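Local coordinates for protein response regulator aspartate phosphatase H (Bacillus subtilis, PDB 3Q15) that dephosphorylates the sporulation phosphotransferase Spo0F and also acts on the response regulator ComA, helping to separate competence and sporulation in time, at residues K21-F26 and S56-R61; Q166-Y171 and I179-S184; F303-A308 and H320-Y325. All coordinates share one frame; numbering follows the deposited sequence.

The three contacts follow one another along an almost wholly helical chain, each closed before the next begins, so none nests in or crosses another. Interaction 1 brings the end of helix 9-24 back against helix 49-67, with helix 28-41 in the intervening chain, and joins two helices of the N-terminal three-helix bundle. Interaction 2 closes a short turn between helices 157-172 and 178-194, at the junction of predicted TPR 2 and TPR 3. Interaction 3 joins helices 299-310 and 316-328 farther along the helical array. Nearest atoms of interactions 1 and 2 are about 17 Å apart; interaction 3 lies across the chain's centre from both.

Interaction 1: K21-F26 and S56-R61; sequences KMIRQF and SLMCFR
The guanidinium of Arg61 has the CG2 methyl of Ile23 over one face, 3.3 Å from NH1, while two waters lie at its edge in the plane of the group. One accepts from Arg61 NH1 at 2.8 Å and donates to Ile23 O; the other accepts from Arg61 NH2 at 2.6 Å and from Arg24 NE at 3.2 Å. The guanidinium is thus bridged through water to both a backbone carbonyl and a second arginine. Ile23 O and the first water also lie above one face of the Phe26 ring, toward its rim. Arg24 NE stands 5.0 Å from Arg61 NH2, with the second water between them, which probably eases the repulsion of their like charges, and Arg24 has its own salt bridge to Glu89. Beyond the guanidinium, Ile23 CD1 rests on Met58 SD at 3.6 Å. Met58 reaches it because its chain, leaving with CG anti to the backbone N (chi1 -167°), bends at both later torsions. Phe26, with positive phi, is the C-prime residue of a Schellman motif ending helix 9-24. The whole is a helix-to-helix contact within the N-terminal three-helix bundle of a Rap protein.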
loop_
_atom_site.group_PDB
_atom_site.type_symbol
_atom_site.label_atom_id
_atom_site.label_comp_id
_atom_site.label_asym_id
_atom_site.label_seq_id
_atom_site.Cartn_x
_atom_site.Cartn_y
_atom_site.Cartn_z
ATOM N N LYS A 21 -15.456 -0.465 24.700
ATOM C CA LYS A 21 -14.461 -0.274 25.749
ATOM C C LYS A 21 -15.110 -0.258 27.132
ATOM O O LYS A 21 -14.609 -0.880 28.070
ATOM C CB LYS A 21 -13.675 1.018 25.519
ATOM C CG LYS A 21 -12.720 0.975 24.337
ATOM C CD LYS A 21 -11.988 2.299 24.183
ATOM C CE LYS A 21 -10.928 2.221 23.094
ATOM N NZ LYS A 21 -11.506 1.762 21.804
ATOM N N MET A 22 -16.224 0.455 27.257
ATOM C CA MET A 22 -16.927 0.521 28.531
ATOM C C MET A 22 -17.459 -0.854 28.928
ATOM O O MET A 22 -17.428 -1.229 30.099
ATOM C CB MET A 22 -18.065 1.541 28.475
ATOM C CG MET A 22 -17.611 2.989 28.303
ATOM S SD MET A 22 -16.460 3.571 29.572
ATOM C CE MET A 22 -14.879 3.187 28.809
ATOM N N ILE A 23 -17.938 -1.606 27.944
ATOM C CA ILE A 23 -18.439 -2.954 28.185
ATOM C C ILE A 23 -17.357 -3.867 28.756
ATOM O O ILE A 23 -17.582 -4.567 29.745
ATOM C CB ILE A 23 -19.000 -3.578 26.891
ATOM C CG1 ILE A 23 -20.310 -2.891 26.501
ATOM C CG2 ILE A 23 -19.220 -5.073 27.072
ATOM C CD1 ILE A 23 -20.897 -3.383 25.194
ATOM N N ARG A 24 -16.180 -3.851 28.134
ATOM C CA ARG A 24 -15.104 -4.762 28.522
ATOM C C ARG A 24 -14.516 -4.424 29.891
ATOM O O ARG A 24 -13.822 -5.242 30.495
ATOM C CB ARG A 24 -14.014 -4.814 27.448
ATOM C CG ARG A 24 -14.514 -5.325 26.104
ATOM C CD ARG A 24 -13.372 -5.625 25.153
ATOM N NE ARG A 24 -12.653 -6.845 25.511
ATOM C CZ ARG A 24 -11.355 -6.896 25.793
ATOM N NH1 ARG A 24 -10.621 -5.792 25.765
ATOM N NH2 ARG A 24 -10.790 -8.054 26.099
ATOM N N GLN A 25 -14.805 -3.220 30.375
ATOM C CA GLN A 25 -14.425 -2.827 31.727
ATOM C C GLN A 25 -15.651 -2.853 32.629
ATOM O O GLN A 25 -15.627 -2.346 33.750
ATOM C CB GLN A 25 -13.773 -1.444 31.736
ATOM C CG GLN A 25 -12.454 -1.396 30.995
ATOM C CD GLN A 25 -11.819 -0.024 31.024
ATOM O OE1 GLN A 25 -11.245 0.423 30.032
ATOM N NE2 GLN A 25 -11.908 0.649 32.164
ATOM N N PHE A 26 -16.725 -3.447 32.119
ATOM C CA PHE A 26 -17.944 -3.658 32.892
ATOM C C PHE A 26 -18.439 -2.396 33.593
ATOM O O PHE A 26 -18.803 -2.434 34.769
ATOM C CB PHE A 26 -17.737 -4.778 33.915
ATOM C CG PHE A 26 -17.457 -6.114 33.298
ATOM C CD1 PHE A 26 -18.481 -7.019 33.084
ATOM C CD2 PHE A 26 -16.170 -6.464 32.927
ATOM C CE1 PHE A 26 -18.226 -8.249 32.513
ATOM C CE2 PHE A 26 -15.909 -7.695 32.356
ATOM C CZ PHE A 26 -16.938 -8.588 32.149
ATOM N N SER A 56 -25.776 -4.342 16.178
ATOM C CA SER A 56 -26.580 -5.439 16.715
ATOM C C SER A 56 -25.740 -6.448 17.490
ATOM O O SER A 56 -26.165 -6.953 18.529
ATOM C CB SER A 56 -27.360 -6.144 15.601
ATOM O OG SER A 56 -28.366 -5.296 15.078
ATOM N N LEU A 57 -24.550 -6.746 16.982
ATOM C CA LEU A 57 -23.629 -7.609 17.704
ATOM C C LEU A 57 -23.224 -6.962 19.031
ATOM O O LEU A 57 -23.146 -7.633 20.063
ATOM C CB LEU A 57 -22.394 -7.908 16.854
ATOM C CG LEU A 57 -22.618 -8.684 15.552
ATOM C CD1 LEU A 57 -21.317 -8.790 14.763
ATOM C CD2 LEU A 57 -23.205 -10.068 15.828
ATOM N N MET A 58 -22.972 -5.656 19.005
ATOM C CA MET A 58 -22.607 -4.952 20.229
ATOM C C MET A 58 -23.762 -4.968 21.230
ATOM O O MET A 58 -23.543 -5.106 22.431
ATOM C CB MET A 58 -22.156 -3.518 19.946
ATOM C CG MET A 58 -21.486 -2.854 21.137
ATOM S SD MET A 58 -20.006 -3.734 21.678
ATOM C CE MET A 58 -19.010 -3.663 20.190
ATOM N N CYS A 59 -24.988 -4.835 20.733
ATOM C CA CYS A 59 -26.170 -4.937 21.584
ATOM C C CYS A 59 -26.190 -6.277 22.318
ATOM O O CYS A 59 -26.581 -6.353 23.483
ATOM C CB CYS A 59 -27.455 -4.775 20.766
ATOM S SG CYS A 59 -27.838 -3.075 20.279
ATOM N N PHE A 60 -25.763 -7.325 21.624
ATOM C CA PHE A 60 -25.745 -8.669 22.189
ATOM C C PHE A 60 -24.625 -8.782 23.218
ATOM O O PHE A 60 -24.815 -9.327 24.307
ATOM C CB PHE A 60 -25.564 -9.707 21.076
ATOM C CG PHE A 60 -25.623 -11.136 21.551
ATOM C CD1 PHE A 60 -26.837 -11.727 21.862
ATOM C CD2 PHE A 60 -24.467 -11.892 21.663
ATOM C CE1 PHE A 60 -26.894 -13.042 22.295
ATOM C CE2 PHE A 60 -24.518 -13.207 22.094
ATOM C CZ PHE A 60 -25.733 -13.784 22.409
ATOM N N ARG A 61 -23.460 -8.254 22.864
ATOM C CA ARG A 61 -22.316 -8.247 23.764
ATOM C C ARG A 61 -22.648 -7.443 25.017
ATOM O O ARG A 61 -22.280 -7.827 26.127
ATOM C CB ARG A 61 -21.091 -7.668 23.056
ATOM C CG ARG A 61 -19.830 -7.665 23.893
ATOM C CD ARG A 61 -19.507 -9.052 24.431
ATOM N NE ARG A 61 -18.270 -9.041 25.207
ATOM C CZ ARG A 61 -18.206 -8.729 26.496
ATOM N NH1 ARG A 61 -19.312 -8.410 27.154
ATOM N NH2 ARG A 61 -17.043 -8.737 27.130
HETATM O O HOH W 1 -18.079 -7.526 29.508
HETATM O O HOH W 2 -15.145 -8.864 25.327
#

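Interaction 2: Q166-Y171 and I179-S184; sequences QALDIY and IRTIQS. With SO4 (sulfate ion), chain F.
Tyr171 lays one ring face against the aliphatic part of Arg180: Arg180 CB sits over the centre of the Tyr171 ring in a CH-pi contact, 3.5 Å from the centroid and 9° off the normal. The chain runs along the ring toward the hydroxyl, where Arg180 CD is 3.3 Å from Tyr171 OH; ring and guanidinium planes stand 53° apart. A bend at chi2 helps steer the chain this way. Leu168 meets Thr181 at about a right angle, its CD1 methyl also touching Ser184 CB at 3.7 Å. These contacts join two roughly antiparallel helices, the axes of segments 166-171 and 179-184 coming within 9.4 Å, at the junction of predicted TPR 2 and TPR 3 in the TPR domain. Arg180 O accepts from Ser184 OG at 2.7 Å and from Ser184 N. At its far end Arg180 binds a sulfate, probably from the crystallisation liquor, with NH2 to O3 at 3.1 Å and nearly straight (170°). Glu142 takes a salt bridge from Arg180 and a hydrogen bond from Tyr171 OH. An alanine in place of Arg180 would probably leave Glu142 without its charged mate. Arg180 NH1 donates to Gln183 OE1 at 2.9 Å.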
loop_
_atom_site.group_PDB
_atom_site.type_symbol
_atom_site.label_atom_id
_atom_site.label_comp_id
_atom_site.label_asym_id
_atom_site.label_seq_id
_atom_site.Cartn_x
_atom_site.Cartn_y
_atom_site.Cartn_z
ATOM N N GLN A 166 -8.178 -9.444 -5.396
ATOM C CA GLN A 166 -8.561 -10.496 -4.454
ATOM C C GLN A 166 -10.073 -10.527 -4.279
ATOM O O GLN A 166 -10.670 -11.595 -4.139
ATOM C CB GLN A 166 -7.883 -10.296 -3.100
ATOM C CG GLN A 166 -6.375 -10.436 -3.138
ATOM C CD GLN A 166 -5.765 -10.478 -1.755
ATOM O OE1 GLN A 166 -5.168 -9.504 -1.300
ATOM N NE2 GLN A 166 -5.909 -11.612 -1.075
ATOM N N ALA A 167 -10.688 -9.349 -4.289
ATOM C CA ALA A 167 -12.138 -9.251 -4.209
ATOM C C ALA A 167 -12.790 -9.901 -5.426
ATOM O O ALA A 167 -13.644 -10.780 -5.290
ATOM C CB ALA A 167 -12.566 -7.801 -4.087
ATOM N N LEU A 168 -12.369 -9.472 -6.613
ATOM C CA LEU A 168 -12.932 -9.971 -7.869
ATOM C C LEU A 168 -12.819 -11.489 -8.006
ATOM O O LEU A 168 -13.712 -12.140 -8.549
ATOM C CB LEU A 168 -12.271 -9.287 -9.067
ATOM C CG LEU A 168 -12.842 -9.650 -10.441
ATOM C CD1 LEU A 168 -14.284 -9.173 -10.567
ATOM C CD2 LEU A 168 -11.983 -9.070 -11.550
ATOM N N ASP A 169 -11.713 -12.043 -7.520
ATOM C CA ASP A 169 -11.502 -13.483 -7.559
ATOM C C ASP A 169 -12.627 -14.209 -6.840
ATOM O O ASP A 169 -13.232 -15.131 -7.386
ATOM C CB ASP A 169 -10.164 -13.849 -6.917
ATOM C CG ASP A 169 -9.068 -14.064 -7.937
ATOM O OD1 ASP A 169 -9.179 -13.518 -9.055
ATOM O OD2 ASP A 169 -8.094 -14.782 -7.624
ATOM N N ILE A 170 -12.899 -13.784 -5.609
ATOM C CA ILE A 170 -13.934 -14.398 -4.788
ATOM C C ILE A 170 -15.321 -14.173 -5.379
ATOM O O ILE A 170 -16.171 -15.063 -5.352
ATOM C CB ILE A 170 -13.904 -13.853 -3.351
ATOM C CG1 ILE A 170 -12.519 -14.056 -2.740
ATOM C CG2 ILE A 170 -14.971 -14.528 -2.509
ATOM C CD1 ILE A 170 -12.410 -13.583 -1.316
ATOM N N TYR A 171 -15.543 -12.978 -5.913
ATOM C CA TYR A 171 -16.834 -12.628 -6.491
ATOM C C TYR A 171 -17.169 -13.487 -7.707
ATOM O O TYR A 171 -18.319 -13.883 -7.901
ATOM C CB TYR A 171 -16.864 -11.147 -6.866
ATOM C CG TYR A 171 -16.989 -10.224 -5.676
ATOM C CD1 TYR A 171 -17.845 -10.526 -4.628
ATOM C CD2 TYR A 171 -16.248 -9.051 -5.602
ATOM C CE1 TYR A 171 -17.964 -9.685 -3.537
ATOM C CE2 TYR A 171 -16.360 -8.207 -4.516
ATOM C CZ TYR A 171 -17.218 -8.527 -3.486
ATOM O OH TYR A 171 -17.330 -7.682 -2.400
ATOM N N ILE A 179 -23.301 -7.696 -9.311
ATOM C CA ILE A 179 -23.166 -6.274 -9.009
ATOM C C ILE A 179 -21.759 -5.937 -8.511
ATOM O O ILE A 179 -21.108 -5.028 -9.029
ATOM C CB ILE A 179 -24.208 -5.815 -7.967
ATOM C CG1 ILE A 179 -25.622 -5.939 -8.537
ATOM C CG2 ILE A 179 -23.931 -4.386 -7.524
ATOM C CD1 ILE A 179 -25.819 -5.201 -9.848
ATOM N N ARG A 180 -21.296 -6.669 -7.501
ATOM C CA ARG A 180 -19.955 -6.458 -6.963
ATOM C C ARG A 180 -18.893 -6.715 -8.023
ATOM O O ARG A 180 -17.825 -6.106 -8.000
ATOM C CB ARG A 180 -19.701 -7.353 -5.745
ATOM C CG ARG A 180 -20.176 -6.766 -4.420
ATOM C CD ARG A 180 -19.342 -5.558 -4.020
ATOM N NE ARG A 180 -19.604 -5.142 -2.644
ATOM C CZ ARG A 180 -20.015 -3.929 -2.286
ATOM N NH1 ARG A 180 -20.212 -2.991 -3.203
ATOM N NH2 ARG A 180 -20.221 -3.651 -1.006
ATOM N N THR A 181 -19.193 -7.623 -8.947
ATOM C CA THR A 181 -18.269 -7.971 -10.020
ATOM C C THR A 181 -18.114 -6.798 -10.973
ATOM O O THR A 181 -17.011 -6.463 -11.387
ATOM C CB THR A 181 -18.769 -9.207 -10.805
ATOM O OG1 THR A 181 -18.825 -10.338 -9.927
ATOM C CG2 THR A 181 -17.841 -9.529 -11.965
ATOM N N ILE A 182 -19.236 -6.174 -11.313
ATOM C CA ILE A 182 -19.228 -5.007 -12.179
ATOM C C ILE A 182 -18.492 -3.855 -11.506
ATOM O O ILE A 182 -17.635 -3.213 -12.118
ATOM C CB ILE A 182 -20.653 -4.575 -12.547
ATOM C CG1 ILE A 182 -21.316 -5.643 -13.427
ATOM C CG2 ILE A 182 -20.633 -3.231 -13.254
ATOM C CD1 ILE A 182 -22.774 -5.391 -13.717
ATOM N N GLN A 183 -18.823 -3.607 -10.241
ATOM C CA GLN A 183 -18.163 -2.558 -9.467
ATOM C C GLN A 183 -16.666 -2.824 -9.368
ATOM O O GLN A 183 -15.863 -1.895 -9.384
ATOM C CB GLN A 183 -18.767 -2.452 -8.062
ATOM C CG GLN A 183 -20.212 -1.984 -8.029
ATOM C CD GLN A 183 -20.866 -2.200 -6.674
ATOM O OE1 GLN A 183 -20.677 -3.236 -6.033
ATOM N NE2 GLN A 183 -21.637 -1.215 -6.230
ATOM N N SER A 184 -16.295 -4.097 -9.263
ATOM C CA SER A 184 -14.885 -4.472 -9.179
ATOM C C SER A 184 -14.174 -4.206 -10.499
ATOM O O SER A 184 -13.010 -3.799 -10.519
ATOM C CB SER A 184 -14.729 -5.935 -8.770
ATOM O OG SER A 184 -15.178 -6.138 -7.441
HETATM S S SO4 F . -21.789 -0.220 -1.331
HETATM O O1 SO4 F . -22.470 -1.054 -2.318
HETATM O O2 SO4 F . -22.653 0.897 -0.963
HETATM O O3 SO4 F . -21.483 -1.012 -0.142
HETATM O O4 SO4 F . -20.551 0.294 -1.910
#

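Interaction 3: F303-A308 and H320-Y325; sequences FLFLQA and HDLLSY
Leu322 rests its CD1 methyl on Leu304 and Phe305 in a purely apolar contact between consecutive antiparallel helices, 299-310 and 316-328, a helical hairpin of the large C-terminal TPR domain. The short segments lie 10.3 Å apart at the closest approach of their axes, with 150° between their N-to-C directions. No hydrogen bond crosses between them; van der Waals contact alone joins them here, over a modest buried area of 178 Å². Leu322 contributes the most to that surface. Its CG is anti to the carbonyl carbon (chi1 -68°) and its second torsion is extended, which carries CD1 out to the backbone of the opposite helix where Leu304 passes into Phe305. There the methyl touches both beta carbons, 4.0 Å from Leu304 CB and equally far from Phe305 CB, so that it meets the start of each side chain and not its end. Relative to the Phe305 ring, the same methyl lies at the edge, near the ring plane, and covers neither face.

Phe305 sends CG anti to its own amide nitrogen (chi1 -179°), turning the ring toward helix 332-348, where it packs on Cys338, Ser341 and Ala342. Leu323 also touches Cys338, and its CD2 approaches the ring obliquely, 4.5 Å from Phe305 CE1. The ring and Leu323 thereby extend the hairpin contact to the following helix. Elsewhere on helix 299-310, Phe303 packs on helices 260-273 and 277-290, and Leu306 on helix 260-273. The closest approach between the two segments is to main chain: Leu322 CD1 lies 3.6 Å from Phe305 N.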
loop_
_atom_site.group_PDB
_atom_site.type_symbol
_atom_site.label_atom_id
_atom_site.label_comp_id
_atom_site.label_asym_id
_atom_site.label_seq_id
_atom_site.Cartn_x
_atom_site.Cartn_y
_atom_site.Cartn_z
ATOM N N PHE A 303 -20.046 22.747 -17.283
ATOM C CA PHE A 303 -20.780 23.127 -18.482
ATOM C C PHE A 303 -20.486 24.572 -18.832
ATOM O O PHE A 303 -20.207 24.894 -19.986
ATOM C CB PHE A 303 -22.284 22.935 -18.302
ATOM C CG PHE A 303 -22.762 21.549 -18.630
ATOM C CD1 PHE A 303 -22.642 21.045 -19.917
ATOM C CD2 PHE A 303 -23.350 20.756 -17.660
ATOM C CE1 PHE A 303 -23.089 19.768 -20.227
ATOM C CE2 PHE A 303 -23.800 19.478 -17.961
ATOM C CZ PHE A 303 -23.668 18.982 -19.248
ATOM N N LEU A 304 -20.546 25.444 -17.831
ATOM C CA LEU A 304 -20.308 26.864 -18.055
ATOM C C LEU A 304 -18.889 27.117 -18.560
ATOM O O LEU A 304 -18.661 28.026 -19.359
ATOM C CB LEU A 304 -20.582 27.664 -16.782
ATOM C CG LEU A 304 -22.054 27.719 -16.365
ATOM C CD1 LEU A 304 -22.213 28.397 -15.011
ATOM C CD2 LEU A 304 -22.883 28.428 -17.432
ATOM N N PHE A 305 -17.937 26.310 -18.100
ATOM C CA PHE A 305 -16.561 26.459 -18.554
ATOM C C PHE A 305 -16.406 26.080 -20.025
ATOM O O PHE A 305 -15.657 26.719 -20.767
ATOM C CB PHE A 305 -15.592 25.640 -17.703
ATOM C CG PHE A 305 -14.161 25.795 -18.123
ATOM C CD1 PHE A 305 -13.399 26.853 -17.650
ATOM C CD2 PHE A 305 -13.584 24.904 -19.013
ATOM C CE1 PHE A 305 -12.083 27.013 -18.044
ATOM C CE2 PHE A 305 -12.267 25.059 -19.411
ATOM C CZ PHE A 305 -11.517 26.116 -18.925
ATOM N N LEU A 306 -17.109 25.031 -20.437
ATOM C CA LEU A 306 -17.097 24.605 -21.829
ATOM C C LEU A 306 -17.587 25.720 -22.734
ATOM O O LEU A 306 -16.967 26.023 -23.754
ATOM C CB LEU A 306 -17.968 23.364 -22.029
ATOM C CG LEU A 306 -17.384 22.037 -21.569
ATOM C CD1 LEU A 306 -18.276 20.893 -22.023
ATOM C CD2 LEU A 306 -15.981 21.875 -22.119
ATOM N N GLN A 307 -18.713 26.322 -22.363
ATOM C CA GLN A 307 -19.272 27.418 -23.140
ATOM C C GLN A 307 -18.261 28.540 -23.275
ATOM O O GLN A 307 -18.075 29.095 -24.356
ATOM C CB GLN A 307 -20.534 27.966 -22.475
ATOM C CG GLN A 307 -21.759 27.091 -22.615
ATOM C CD GLN A 307 -23.009 27.782 -22.111
ATOM O OE1 GLN A 307 -22.933 28.724 -21.323
ATOM N NE2 GLN A 307 -24.167 27.323 -22.568
ATOM N N ALA A 308 -17.607 28.868 -22.165
ATOM C CA ALA A 308 -16.749 30.045 -22.099
ATOM C C ALA A 308 -15.460 29.892 -22.897
ATOM O O ALA A 308 -15.011 30.836 -23.551
ATOM C CB ALA A 308 -16.437 30.393 -20.648
ATOM N N HIS A 320 -12.233 33.121 -15.444
ATOM C CA HIS A 320 -11.587 33.572 -14.222
ATOM C C HIS A 320 -12.487 33.404 -13.004
ATOM O O HIS A 320 -12.025 33.015 -11.936
ATOM C CB HIS A 320 -11.156 35.032 -14.360
ATOM C CG HIS A 320 -10.696 35.647 -13.076
ATOM N ND1 HIS A 320 -11.540 36.363 -12.250
ATOM C CD2 HIS A 320 -9.486 35.652 -12.472
ATOM C CE1 HIS A 320 -10.866 36.783 -11.196
ATOM N NE2 HIS A 320 -9.617 36.365 -11.303
ATOM N N ASP A 321 -13.772 33.705 -13.165
ATOM C CA ASP A 321 -14.723 33.571 -12.067
ATOM C C ASP A 321 -14.911 32.108 -11.669
ATOM O O ASP A 321 -15.006 31.787 -10.483
ATOM C CB ASP A 321 -16.072 34.193 -12.431
ATOM C CG ASP A 321 -15.985 35.693 -12.648
ATOM O OD1 ASP A 321 -16.671 36.196 -13.562
ATOM O OD2 ASP A 321 -15.236 36.371 -11.906
ATOM N N LEU A 322 -14.962 31.226 -12.664
ATOM C CA LEU A 322 -15.133 29.798 -12.410
ATOM C C LEU A 322 -13.908 29.201 -11.728
ATOM O O LEU A 322 -14.031 28.473 -10.743
ATOM C CB LEU A 322 -15.441 29.047 -13.708
ATOM C CG LEU A 322 -16.807 29.352 -14.329
ATOM C CD1 LEU A 322 -16.863 28.909 -15.787
ATOM C CD2 LEU A 322 -17.921 28.713 -13.510
ATOM N N LEU A 323 -12.726 29.514 -12.251
ATOM C CA LEU A 323 -11.491 28.999 -11.679
ATOM C C LEU A 323 -11.309 29.533 -10.263
ATOM O O LEU A 323 -10.784 28.841 -9.394
ATOM C CB LEU A 323 -10.286 29.360 -12.555
ATOM C CG LEU A 323 -10.253 28.757 -13.963
ATOM C CD1 LEU A 323 -8.996 29.185 -14.707
ATOM C CD2 LEU A 323 -10.355 27.240 -13.910
ATOM N N SER A 324 -11.754 30.765 -10.037
ATOM C CA SER A 324 -11.708 31.364 -8.710
ATOM C C SER A 324 -12.683 30.648 -7.782
ATOM O O SER A 324 -12.385 30.401 -6.610
ATOM C CB SER A 324 -12.051 32.852 -8.785
ATOM O OG SER A 324 -12.099 33.423 -7.493
ATOM N N TYR A 325 -13.852 30.317 -8.319
ATOM C CA TYR A 325 -14.861 29.573 -7.575
ATOM C C TYR A 325 -14.324 28.210 -7.169
ATOM O O TYR A 325 -14.480 27.785 -6.027
ATOM C CB TYR A 325 -16.121 29.398 -8.418
ATOM C CG TYR A 325 -17.208 28.606 -7.729
ATOM C CD1 TYR A 325 -18.003 29.192 -6.754
ATOM C CD2 TYR A 325 -17.443 27.280 -8.057
ATOM C CE1 TYR A 325 -18.997 28.478 -6.124
ATOM C CE2 TYR A 325 -18.436 26.557 -7.430
ATOM C CZ TYR A 325 -19.211 27.164 -6.464
ATOM O OH TYR A 325 -20.205 26.455 -5.833
#